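Sulfate transporter sulfate transporter family protein (Wolinella succinogenes, PDB 4DGF) probably carries sulfate or related anions across the membrane as a SulP-family transporter, of which this chain is the STAS domain. Local coordinates at residues G31-G36 against M70-E75; L57-V62 against D94-A99; P63-T68 against N101-I106; I86-G91 against L122-L127. One frame throughout, in Å; residues are numbered along the deposited sequence.

Contact 1. Residues G31-G36 against M70-E75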
# COMPACT_ATOMS: atom_id res chain seq x y z
N GLY A 31 12.02 -3.66 -0.66
CA GLY A 31 13.05 -3.18 0.30
C GLY A 31 12.90 -1.73 0.60
O GLY A 31 11.85 -1.18 0.40
N PRO A 32 13.97 -1.02 0.90
CA PRO A 32 13.97 0.45 1.08
C PRO A 32 13.26 1.15 -0.05
O PRO A 32 13.49 0.76 -1.20
CB PRO A 32 15.46 0.79 1.08
CG PRO A 32 16.00 -0.39 1.81
CD PRO A 32 15.32 -1.58 1.15
N PHE A 33 12.38 2.11 0.26
CA PHE A 33 11.57 2.71 -0.82
C PHE A 33 12.26 3.96 -1.27
O PHE A 33 11.96 5.11 -0.83
CB PHE A 33 10.19 2.93 -0.21
CG PHE A 33 9.11 3.35 -1.18
CD1 PHE A 33 7.77 3.19 -0.79
CD2 PHE A 33 9.40 3.90 -2.43
CE1 PHE A 33 6.72 3.62 -1.60
CE2 PHE A 33 8.38 4.30 -3.23
CZ PHE A 33 7.02 4.18 -2.77
N PHE A 34 13.21 3.75 -2.19
CA PHE A 34 14.00 4.81 -2.73
C PHE A 34 13.68 4.93 -4.27
O PHE A 34 12.58 4.52 -4.69
CB PHE A 34 15.54 4.63 -2.52
CG PHE A 34 15.98 4.49 -1.11
CD1 PHE A 34 15.24 5.11 -0.07
CD2 PHE A 34 17.19 3.74 -0.76
CE1 PHE A 34 15.66 4.94 1.27
CE2 PHE A 34 17.61 3.66 0.58
CZ PHE A 34 16.79 4.25 1.60
N PHE A 35 14.66 5.40 -5.06
CA PHE A 35 14.25 5.78 -6.45
C PHE A 35 13.87 4.51 -7.22
O PHE A 35 13.06 4.59 -8.13
CB PHE A 35 15.42 6.52 -7.17
CG PHE A 35 16.54 5.64 -7.65
CD1 PHE A 35 16.56 5.17 -8.98
CD2 PHE A 35 17.55 5.20 -6.77
CE1 PHE A 35 17.60 4.33 -9.44
CE2 PHE A 35 18.62 4.39 -7.22
CZ PHE A 35 18.59 3.93 -8.57
N GLY A 36 14.54 3.36 -6.91
CA GLY A 36 14.25 2.06 -7.69
C GLY A 36 12.78 1.69 -7.58
O GLY A 36 12.08 1.41 -8.60
N MSE A 70 8.90 8.99 -1.06
CA MSE A 70 7.69 9.58 -0.48
C MSE A 70 6.96 10.34 -1.61
O MSE A 70 5.73 10.26 -1.70
CB MSE A 70 8.21 10.52 0.60
CG MSE A 70 6.99 11.12 1.36
SE MSE A 70 5.88 9.85 2.38
CE MSE A 70 4.31 9.83 1.26
N HIS A 71 7.73 10.95 -2.53
CA HIS A 71 7.01 11.62 -3.61
C HIS A 71 6.21 10.64 -4.46
O HIS A 71 5.05 10.87 -4.79
CB HIS A 71 7.99 12.39 -4.48
CG HIS A 71 7.33 13.05 -5.65
ND1 HIS A 71 7.43 12.54 -6.89
CD2 HIS A 71 6.47 14.15 -5.72
CE1 HIS A 71 6.67 13.37 -7.76
NE2 HIS A 71 6.10 14.32 -7.02
N ALA A 72 6.79 9.48 -4.73
CA ALA A 72 6.10 8.47 -5.53
C ALA A 72 4.86 7.97 -4.76
O ALA A 72 3.77 7.70 -5.40
CB ALA A 72 7.07 7.32 -5.76
N LEU A 73 4.97 7.80 -3.43
CA LEU A 73 3.87 7.27 -2.65
C LEU A 73 2.70 8.31 -2.62
O LEU A 73 1.56 7.89 -2.79
CB LEU A 73 4.38 6.85 -1.29
CG LEU A 73 3.32 6.45 -0.29
CD1 LEU A 73 2.62 5.16 -0.77
CD2 LEU A 73 4.01 6.14 1.06
N TRP A 74 3.00 9.60 -2.57
CA TRP A 74 1.96 10.65 -2.61
C TRP A 74 1.28 10.62 -3.96
O TRP A 74 -0.00 10.73 -4.04
CB TRP A 74 2.53 12.09 -2.57
CG TRP A 74 2.81 12.59 -1.19
CD1 TRP A 74 4.05 12.87 -0.61
CD2 TRP A 74 1.85 12.92 -0.17
NE1 TRP A 74 3.89 13.37 0.65
CE2 TRP A 74 2.64 13.39 0.99
CE3 TRP A 74 0.45 12.91 -0.09
CZ2 TRP A 74 2.03 13.83 2.20
CZ3 TRP A 74 -0.13 13.31 1.12
CH2 TRP A 74 0.65 13.77 2.23
N GLU A 75 2.07 10.53 -5.03
CA GLU A 75 1.43 10.57 -6.34
C GLU A 75 0.65 9.27 -6.58
O GLU A 75 -0.33 9.27 -7.29
CB GLU A 75 2.43 10.88 -7.45
CG GLU A 75 3.15 9.65 -7.93
CD GLU A 75 3.95 9.87 -9.23
OE1 GLU A 75 3.34 10.40 -10.22
OE2 GLU A 75 5.16 9.48 -9.25
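Phe-33 reaches across to helix 67-83 and brings the outer end of its ring against the CB atoms of Ala-72 and Leu-73. CE1 and CZ straddle the CB of Leu-73, with Phe-33 CE1 at 4.0 Å from Leu-73 CB, while Phe-33 CE2 stands 4.2 Å from Ala-72 CB. Both approaches are oblique to the ring plane. With CG anti to the backbone N (chi1 -172°), the phenyl group extends from the loop toward the helix, and Phe-33 is the centre of an inverse gamma turn closed by a weak bond from Phe-34 N to Pro-32 O. This buried side is completed by Leu-41 beside Phe-33, Ala-38 beside Ala-72, and Leu-100 and Phe-105 beside Leu-73. The other side of the loop is loose by comparison. Phe-34, the N-cap residue of helix 35-41, and Phe-35 point away from helix 67-83 and are exposed, although Pro-32 CB lies 3.6 Å above one face of the Phe-34 ring. No hydrogen bond or charge links the two segments, which implies that they are joined by the shape and apolar character of one buried aromatic ring.

Contact 2. Residues L57-V62 against D94-A99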
# COMPACT_ATOMS: atom_id res chain seq x y z
N LEU A 57 -0.71 -1.92 -0.53
CA LEU A 57 0.71 -1.84 -0.74
C LEU A 57 1.38 -2.50 0.47
O LEU A 57 1.17 -2.01 1.66
CB LEU A 57 1.04 -0.34 -0.77
CG LEU A 57 2.34 -0.02 -1.35
CD1 LEU A 57 2.47 -0.35 -2.84
CD2 LEU A 57 2.52 1.51 -1.24
N ARG A 58 2.02 -3.64 0.22
CA ARG A 58 2.67 -4.37 1.25
C ARG A 58 4.03 -3.81 1.56
O ARG A 58 4.96 -3.88 0.68
CB ARG A 58 2.84 -5.92 0.91
CG ARG A 58 1.45 -6.55 0.82
CD ARG A 58 1.51 -8.07 0.85
NE ARG A 58 2.01 -8.54 2.16
CZ ARG A 58 2.21 -9.81 2.51
NH1 ARG A 58 1.90 -10.83 1.68
NH2 ARG A 58 2.60 -10.05 3.75
N MSE A 59 4.22 -3.45 2.83
CA MSE A 59 5.42 -2.66 3.18
C MSE A 59 6.19 -3.36 4.28
O MSE A 59 6.97 -2.72 4.98
CB MSE A 59 4.97 -1.22 3.58
CG MSE A 59 4.19 -0.51 2.45
SE MSE A 59 3.94 1.38 2.86
CE MSE A 59 5.68 2.04 2.10
N ARG A 60 5.99 -4.66 4.46
CA ARG A 60 6.78 -5.36 5.53
C ARG A 60 8.28 -5.39 5.34
O ARG A 60 9.05 -5.55 6.33
CB ARG A 60 6.32 -6.86 5.69
CG ARG A 60 6.47 -7.62 4.36
CD ARG A 60 5.93 -9.07 4.62
NE ARG A 60 5.93 -9.82 3.36
CZ ARG A 60 5.95 -11.15 3.28
NH1 ARG A 60 6.00 -11.89 4.39
NH2 ARG A 60 5.93 -11.76 2.08
N ARG A 61 8.72 -5.20 4.09
CA ARG A 61 10.17 -5.18 3.74
C ARG A 61 10.71 -3.76 3.70
O ARG A 61 11.88 -3.55 3.27
CB ARG A 61 10.41 -5.75 2.33
CG ARG A 61 9.83 -7.14 2.21
CD ARG A 61 10.26 -7.80 0.91
NE ARG A 61 9.39 -8.94 0.55
CZ ARG A 61 9.62 -9.73 -0.51
NH1 ARG A 61 10.76 -9.61 -1.22
NH2 ARG A 61 8.77 -10.72 -0.84
N VAL A 62 9.93 -2.81 4.15
CA VAL A 62 10.33 -1.41 3.90
C VAL A 62 10.58 -0.78 5.30
O VAL A 62 9.61 -0.37 5.99
CB VAL A 62 9.20 -0.68 3.27
CG1 VAL A 62 9.69 0.72 2.91
CG2 VAL A 62 8.78 -1.35 1.97
N ASP A 94 6.78 0.28 13.18
CA ASP A 94 6.79 1.55 13.92
C ASP A 94 7.77 2.59 13.38
O ASP A 94 7.42 3.75 13.30
CB ASP A 94 7.12 1.22 15.38
CG ASP A 94 5.94 0.63 16.13
OD1 ASP A 94 4.81 0.55 15.59
OD2 ASP A 94 6.17 0.21 17.31
N ARG A 95 8.92 2.16 12.83
CA ARG A 95 9.84 3.14 12.28
C ARG A 95 9.30 3.71 10.97
O ARG A 95 9.26 4.93 10.77
CB ARG A 95 11.19 2.49 12.08
CG ARG A 95 12.05 3.49 11.34
CD ARG A 95 13.35 2.83 11.03
NE ARG A 95 14.10 3.93 10.42
CZ ARG A 95 15.40 3.94 10.23
NH1 ARG A 95 16.12 2.87 10.56
NH2 ARG A 95 15.94 5.00 9.62
N LEU A 96 8.76 2.83 10.12
CA LEU A 96 8.14 3.42 8.89
C LEU A 96 6.99 4.38 9.17
O LEU A 96 6.84 5.45 8.50
CB LEU A 96 7.73 2.28 7.94
CG LEU A 96 7.10 2.81 6.65
CD1 LEU A 96 8.13 3.59 5.85
CD2 LEU A 96 6.78 1.57 5.80
N TYR A 97 6.14 4.02 10.11
CA TYR A 97 4.98 4.83 10.44
C TYR A 97 5.49 6.24 10.87
O TYR A 97 4.93 7.24 10.45
CB TYR A 97 4.22 4.16 11.62
CG TYR A 97 2.99 4.94 12.04
CD1 TYR A 97 1.76 4.68 11.50
CD2 TYR A 97 3.13 5.93 12.99
CE1 TYR A 97 0.63 5.39 11.94
CE2 TYR A 97 2.02 6.63 13.41
CZ TYR A 97 0.78 6.35 12.86
OH TYR A 97 -0.35 7.05 13.27
N GLY A 98 6.55 6.22 11.68
CA GLY A 98 7.09 7.50 12.19
C GLY A 98 7.52 8.38 11.01
O GLY A 98 7.24 9.58 11.04
N ALA A 99 8.17 7.79 9.98
CA ALA A 99 8.63 8.54 8.79
C ALA A 99 7.38 9.08 8.08
O ALA A 99 7.30 10.25 7.74
CB ALA A 99 9.52 7.67 7.89
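Leu-96 makes a buried apolar contact in which helix 94-103 is pressed against the turn that leaves the central strand 54-58 of the parallel sheet. One methyl carries it. Leu-96 CD2 touches both end residues of the turn, the selenomethionine Met-59 and Val-62. In the conformer described, one of two modelled for this residue, Met-59 CE lies 3.9 Å from Leu-96 CD2, and the two side chains cross at about a right angle. The nearer atom is polar: the backbone Val-62 O is only 3.4 Å from Leu-96 CD2, and Val-62 CB follows at 4.2 Å from the same methyl. Leucine CG is anti to the backbone N (chi1 -179°), a setting that carries the branch off the helix to the turn. That turn is a type I beta turn from Met-59 to Val-62, tied by Val-62 N to Met-59 O at 3.1 Å. Its outer side is charged, with Arg-60 and Arg-61 both salt-bridged to Glu-28, while Met-59 also packs on Phe-33 and Leu-89. Van der Waals packing thus holds helix and turn together without any hydrogen bond between them, and the bond inside the turn holds the backbone of Met-59 and Val-62 at a set spacing, though the end of Met-59 is modelled in two positions.

Contact 3. Residues P63-T68 against N101-I106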
# COMPACT_ATOMS: atom_id res chain seq x y z
N PRO A 63 11.87 -0.66 5.70
CA PRO A 63 12.08 0.13 6.89
C PRO A 63 12.27 1.62 6.76
O PRO A 63 12.20 2.35 7.83
CB PRO A 63 13.35 -0.51 7.51
CG PRO A 63 14.10 -1.08 6.32
CD PRO A 63 13.11 -1.26 5.16
N VAL A 64 12.48 2.13 5.53
CA VAL A 64 12.95 3.46 5.33
C VAL A 64 12.36 3.85 3.97
O VAL A 64 12.11 2.98 3.09
CB VAL A 64 14.57 3.58 5.28
CG1 VAL A 64 15.15 3.33 6.66
CG2 VAL A 64 15.17 2.65 4.27
N ILE A 65 12.11 5.12 3.83
CA ILE A 65 11.66 5.75 2.58
C ILE A 65 12.37 7.14 2.49
O ILE A 65 12.46 7.88 3.53
CB ILE A 65 10.13 5.85 2.62
CG1 ILE A 65 9.52 6.49 1.35
CG2 ILE A 65 9.77 6.63 3.90
CD1 ILE A 65 8.06 6.29 1.34
N ASP A 66 12.86 7.50 1.27
CA ASP A 66 13.46 8.83 1.21
C ASP A 66 12.51 9.84 0.53
O ASP A 66 11.29 9.54 0.36
CB ASP A 66 14.75 8.69 0.42
CG ASP A 66 14.53 8.59 -1.10
OD1 ASP A 66 13.46 8.05 -1.53
OD2 ASP A 66 15.46 8.93 -1.92
N ALA A 67 13.03 11.00 0.14
CA ALA A 67 12.12 11.99 -0.41
C ALA A 67 11.52 11.52 -1.79
O ALA A 67 10.39 11.87 -2.14
CB ALA A 67 12.85 13.31 -0.58
N THR A 68 12.34 10.83 -2.61
CA THR A 68 11.88 10.37 -3.90
C THR A 68 10.83 9.31 -3.72
O THR A 68 9.82 9.27 -4.43
CB THR A 68 13.13 9.82 -4.65
OG1 THR A 68 14.01 10.92 -4.98
CG2 THR A 68 12.74 9.17 -6.03
N ASN A 101 4.41 9.54 9.15
CA ASN A 101 3.72 10.57 9.93
C ASN A 101 4.42 11.92 9.87
O ASN A 101 3.75 12.96 9.57
CB ASN A 101 3.57 10.13 11.38
CG ASN A 101 2.39 10.83 12.07
OD1 ASN A 101 1.32 11.11 11.45
ND2 ASN A 101 2.57 11.14 13.33
N ARG A 102 5.77 11.92 9.96
CA ARG A 102 6.51 13.20 9.85
C ARG A 102 6.38 13.83 8.47
O ARG A 102 6.27 15.04 8.33
CB ARG A 102 7.92 12.93 10.22
CG ARG A 102 8.85 14.17 10.45
CD ARG A 102 8.42 15.04 11.68
NE ARG A 102 8.46 14.27 12.91
CZ ARG A 102 7.88 14.64 14.08
NH1 ARG A 102 7.30 15.84 14.21
NH2 ARG A 102 7.93 13.83 15.12
N PHE A 103 6.29 13.00 7.43
CA PHE A 103 6.03 13.52 6.11
C PHE A 103 4.58 14.02 5.92
O PHE A 103 4.30 14.67 4.94
CB PHE A 103 6.30 12.45 5.01
CG PHE A 103 7.79 12.22 4.67
CD1 PHE A 103 8.57 13.24 4.18
CD2 PHE A 103 8.35 10.93 4.77
CE1 PHE A 103 9.90 13.01 3.78
CE2 PHE A 103 9.65 10.70 4.35
CZ PHE A 103 10.46 11.77 3.89
N GLY A 104 3.66 13.66 6.78
CA GLY A 104 2.28 14.11 6.66
C GLY A 104 1.34 13.14 5.96
O GLY A 104 0.16 13.45 5.69
N PHE A 105 1.90 11.97 5.61
CA PHE A 105 1.17 11.06 4.77
C PHE A 105 0.09 10.30 5.58
O PHE A 105 -1.00 10.05 5.01
CB PHE A 105 2.12 10.00 4.13
CG PHE A 105 1.42 9.15 3.11
CD1 PHE A 105 0.93 9.79 2.00
CD2 PHE A 105 1.26 7.78 3.23
CE1 PHE A 105 0.32 9.06 0.99
CE2 PHE A 105 0.59 7.02 2.23
CZ PHE A 105 0.09 7.73 1.12
N ILE A 106 0.37 9.97 6.82
CA ILE A 106 -0.61 9.25 7.70
C ILE A 106 -1.89 10.10 7.82
O ILE A 106 -3.00 9.57 7.63
CB ILE A 106 -0.07 8.89 9.08
CG1 ILE A 106 1.17 8.00 8.97
CG2 ILE A 106 -1.20 8.29 9.95
CD1 ILE A 106 0.95 6.55 8.38
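The ring of Phe-103 meets Ile-65 and Asp-66 by its outer end, and no atom of 63-68 sits squarely over either face. At the edge, near the ring plane, lies the carbonyl of Ile-65, its O 4.1 Å from Phe-103 CE2. Ile-65 CG2 is equally far, 4.1 Å, from that same CE2, so one ring carbon meets both the carbonyl oxygen and a methyl of Ile-65, which lie on the same side of it. Asp-66 O approaches the ring obliquely and at longer range, 4.3 Å from Phe-103 CZ. The ring is directed here with CG anti to its own carbonyl carbon (chi1 -78°). Gly-104, with a phi of 96°, closes the last turn in a Schellman motif, its N bonding back to Asn-101 O; any side chain on Gly-104 would collide with the carbonyl O of Phe-103. On the other segment the CB of Asp-66 points away, and its OD1 caps helix 67-83, accepting a bond from Gly-69 N. The contact thus lies near the C-terminal end of helix 94-103 and the start of helix 67-83; Phe-103 also rests on Met-70, Ile-65 on Leu-96, and helix 105-109 follows, with Phe-105 packed edge-to-face on Trp-74 of helix 67-83.

Contact 4. Residues I86-G91 against L122-L127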
# COMPACT_ATOMS: atom_id res chain seq x y z
N ILE A 86 -9.45 2.45 -3.20
CA ILE A 86 -9.04 2.71 -1.82
C ILE A 86 -7.62 2.10 -1.61
O ILE A 86 -7.45 0.90 -1.70
CB ILE A 86 -10.05 2.07 -0.84
CG1 ILE A 86 -11.41 2.81 -0.99
CG2 ILE A 86 -9.50 2.22 0.58
CD1 ILE A 86 -12.61 2.13 -0.31
N LEU A 87 -6.66 2.94 -1.24
CA LEU A 87 -5.31 2.50 -0.89
C LEU A 87 -5.24 2.12 0.61
O LEU A 87 -5.70 2.87 1.45
CB LEU A 87 -4.33 3.66 -1.17
CG LEU A 87 -2.84 3.33 -1.01
CD1 LEU A 87 -2.45 2.13 -1.88
CD2 LEU A 87 -1.94 4.55 -1.34
N LEU A 88 -4.70 0.92 0.89
CA LEU A 88 -4.36 0.45 2.25
C LEU A 88 -2.79 0.20 2.26
O LEU A 88 -2.20 -0.21 1.28
CB LEU A 88 -5.05 -0.84 2.63
CG LEU A 88 -6.60 -0.82 2.42
CD1 LEU A 88 -7.20 -2.18 2.80
CD2 LEU A 88 -7.28 0.31 3.23
N LEU A 89 -2.20 0.49 3.38
CA LEU A 89 -0.80 0.02 3.60
C LEU A 89 -0.80 -1.09 4.60
O LEU A 89 -1.51 -0.99 5.61
CB LEU A 89 0.09 1.14 4.18
CG LEU A 89 -0.17 2.48 3.59
CD1 LEU A 89 0.78 3.41 4.36
CD2 LEU A 89 0.18 2.48 2.08
N SER A 90 -0.05 -2.17 4.37
CA SER A 90 0.05 -3.21 5.38
C SER A 90 1.52 -3.36 5.71
O SER A 90 2.41 -2.91 4.94
CB SER A 90 -0.50 -4.56 4.90
OG SER A 90 0.24 -5.09 3.82
N GLY A 91 1.76 -4.05 6.82
CA GLY A 91 3.11 -4.41 7.28
C GLY A 91 3.94 -3.16 7.63
O GLY A 91 5.17 -3.18 7.53
N LEU A 122 -6.19 -7.20 4.87
CA LEU A 122 -7.09 -8.03 4.08
C LEU A 122 -8.50 -8.11 4.67
O LEU A 122 -9.54 -8.10 3.91
CB LEU A 122 -6.59 -9.46 3.94
CG LEU A 122 -5.58 -9.59 2.79
CD1 LEU A 122 -4.90 -10.99 2.80
CD2 LEU A 122 -6.06 -9.26 1.36
N ALA A 123 -8.52 -8.27 5.97
CA ALA A 123 -9.85 -8.25 6.68
C ALA A 123 -10.61 -6.96 6.33
O ALA A 123 -11.79 -7.00 6.05
CB ALA A 123 -9.64 -8.34 8.16
N TYR A 124 -9.94 -5.79 6.44
CA TYR A 124 -10.55 -4.57 6.02
C TYR A 124 -10.92 -4.42 4.53
O TYR A 124 -11.95 -3.85 4.17
CB TYR A 124 -9.65 -3.42 6.50
CG TYR A 124 -10.27 -2.09 6.52
CD1 TYR A 124 -11.41 -1.86 7.33
CD2 TYR A 124 -9.76 -1.02 5.79
CE1 TYR A 124 -11.99 -0.59 7.39
CE2 TYR A 124 -10.30 0.29 5.89
CZ TYR A 124 -11.42 0.47 6.69
OH TYR A 124 -12.03 1.71 6.79
N ALA A 125 -10.02 -4.80 3.64
CA ALA A 125 -10.29 -4.88 2.26
C ALA A 125 -11.55 -5.74 1.95
O ALA A 125 -12.36 -5.35 1.16
CB ALA A 125 -9.07 -5.51 1.53
N LYS A 126 -11.68 -6.88 2.59
CA LYS A 126 -12.81 -7.73 2.41
C LYS A 126 -14.09 -6.98 2.78
O LYS A 126 -15.09 -7.04 2.06
CB LYS A 126 -12.64 -9.02 3.25
CG LYS A 126 -13.84 -10.01 3.05
CD LYS A 126 -13.49 -11.40 3.51
CE LYS A 126 -14.58 -12.43 3.08
NZ LYS A 126 -15.71 -12.21 4.04
N LEU A 127 -14.06 -6.27 3.89
CA LEU A 127 -15.23 -5.53 4.39
C LEU A 127 -15.60 -4.44 3.38
O LEU A 127 -16.76 -4.31 2.97
CB LEU A 127 -14.91 -5.01 5.79
CG LEU A 127 -15.91 -4.10 6.55
CD1 LEU A 127 -15.47 -4.19 8.00
CD2 LEU A 127 -15.84 -2.63 6.12
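Leu-88 packs its two methyls against Tyr-124 and Ala-125, joining strand 86-90, at one margin of the parallel sheet of this STAS fold, to the C-terminal helix 118-130. Both methyls take part. Leu-88 CD2 meets the edge of the tyrosine ring in its plane, 3.8 Å from Tyr-124 CD2, and the two side chains cross at about a right angle. The other methyl, Leu-88 CD1, is near the ring as well, 4.1 Å from Tyr-124 CD2, and also 4.0 Å from Ala-125 CB. With CG anti to the carbonyl carbon (chi1 -52°) the branch is aimed at the helix, while the tyrosine swings its ring to the strand with CG anti to the backbone N (chi1 -163°). Replacing Leu-88 by alanine removes the whole branched end and is likely to open a gap between strand and helix, leaving the Tyr-124 ring edge without this apolar neighbour. Further out, Val-54 and Arg-113 also touch Leu-88, and Glu-112 lies against Tyr-124. The strand itself is positioned by backbone hydrogen bonds between Leu-88 and both Phe-55 and Leu-57 of strand 54-58. On either side of Leu-88 along the strand the packing continues, Ile-86 touching Leu-128 and Ser-90 touching Ile-118 and Ala-121, while the intervening Leu-87 packs on helix 67-83 instead. Within the helix Lys-126 N bonds to Leu-122 O, and the small side chain of Ala-125 lets the leucine come close to the main chain: Leu-88 CD1 is 3.9 Å from Ala-125 N.

In the fold
Contacts 1, 2 and 3 touch one another, with contacts 1 and 3 and contacts 2 and 3 each about 9 Å apart between centres. Phe-33 joins the first two, its CB 3.9 Å from Val-62 CG1, and its backbone N lies 3.0 Å from Val-64 O in contact 3, a probable hydrogen bond. Between contacts 2 and 3, Arg-95 CD is 3.4 Å from Pro-63 O. Contact 4 lies on the opposite side of the chain's centre from contact 3, about 19 Å away between centres, and about 20 Å from contact 1. It still touches contact 3, Phe-105 CE2 lying 4.2 Å from Leu-89 CD1. The sheet connects it to contact 2: Met-59 N is 2.8 Å from Ser-90 O.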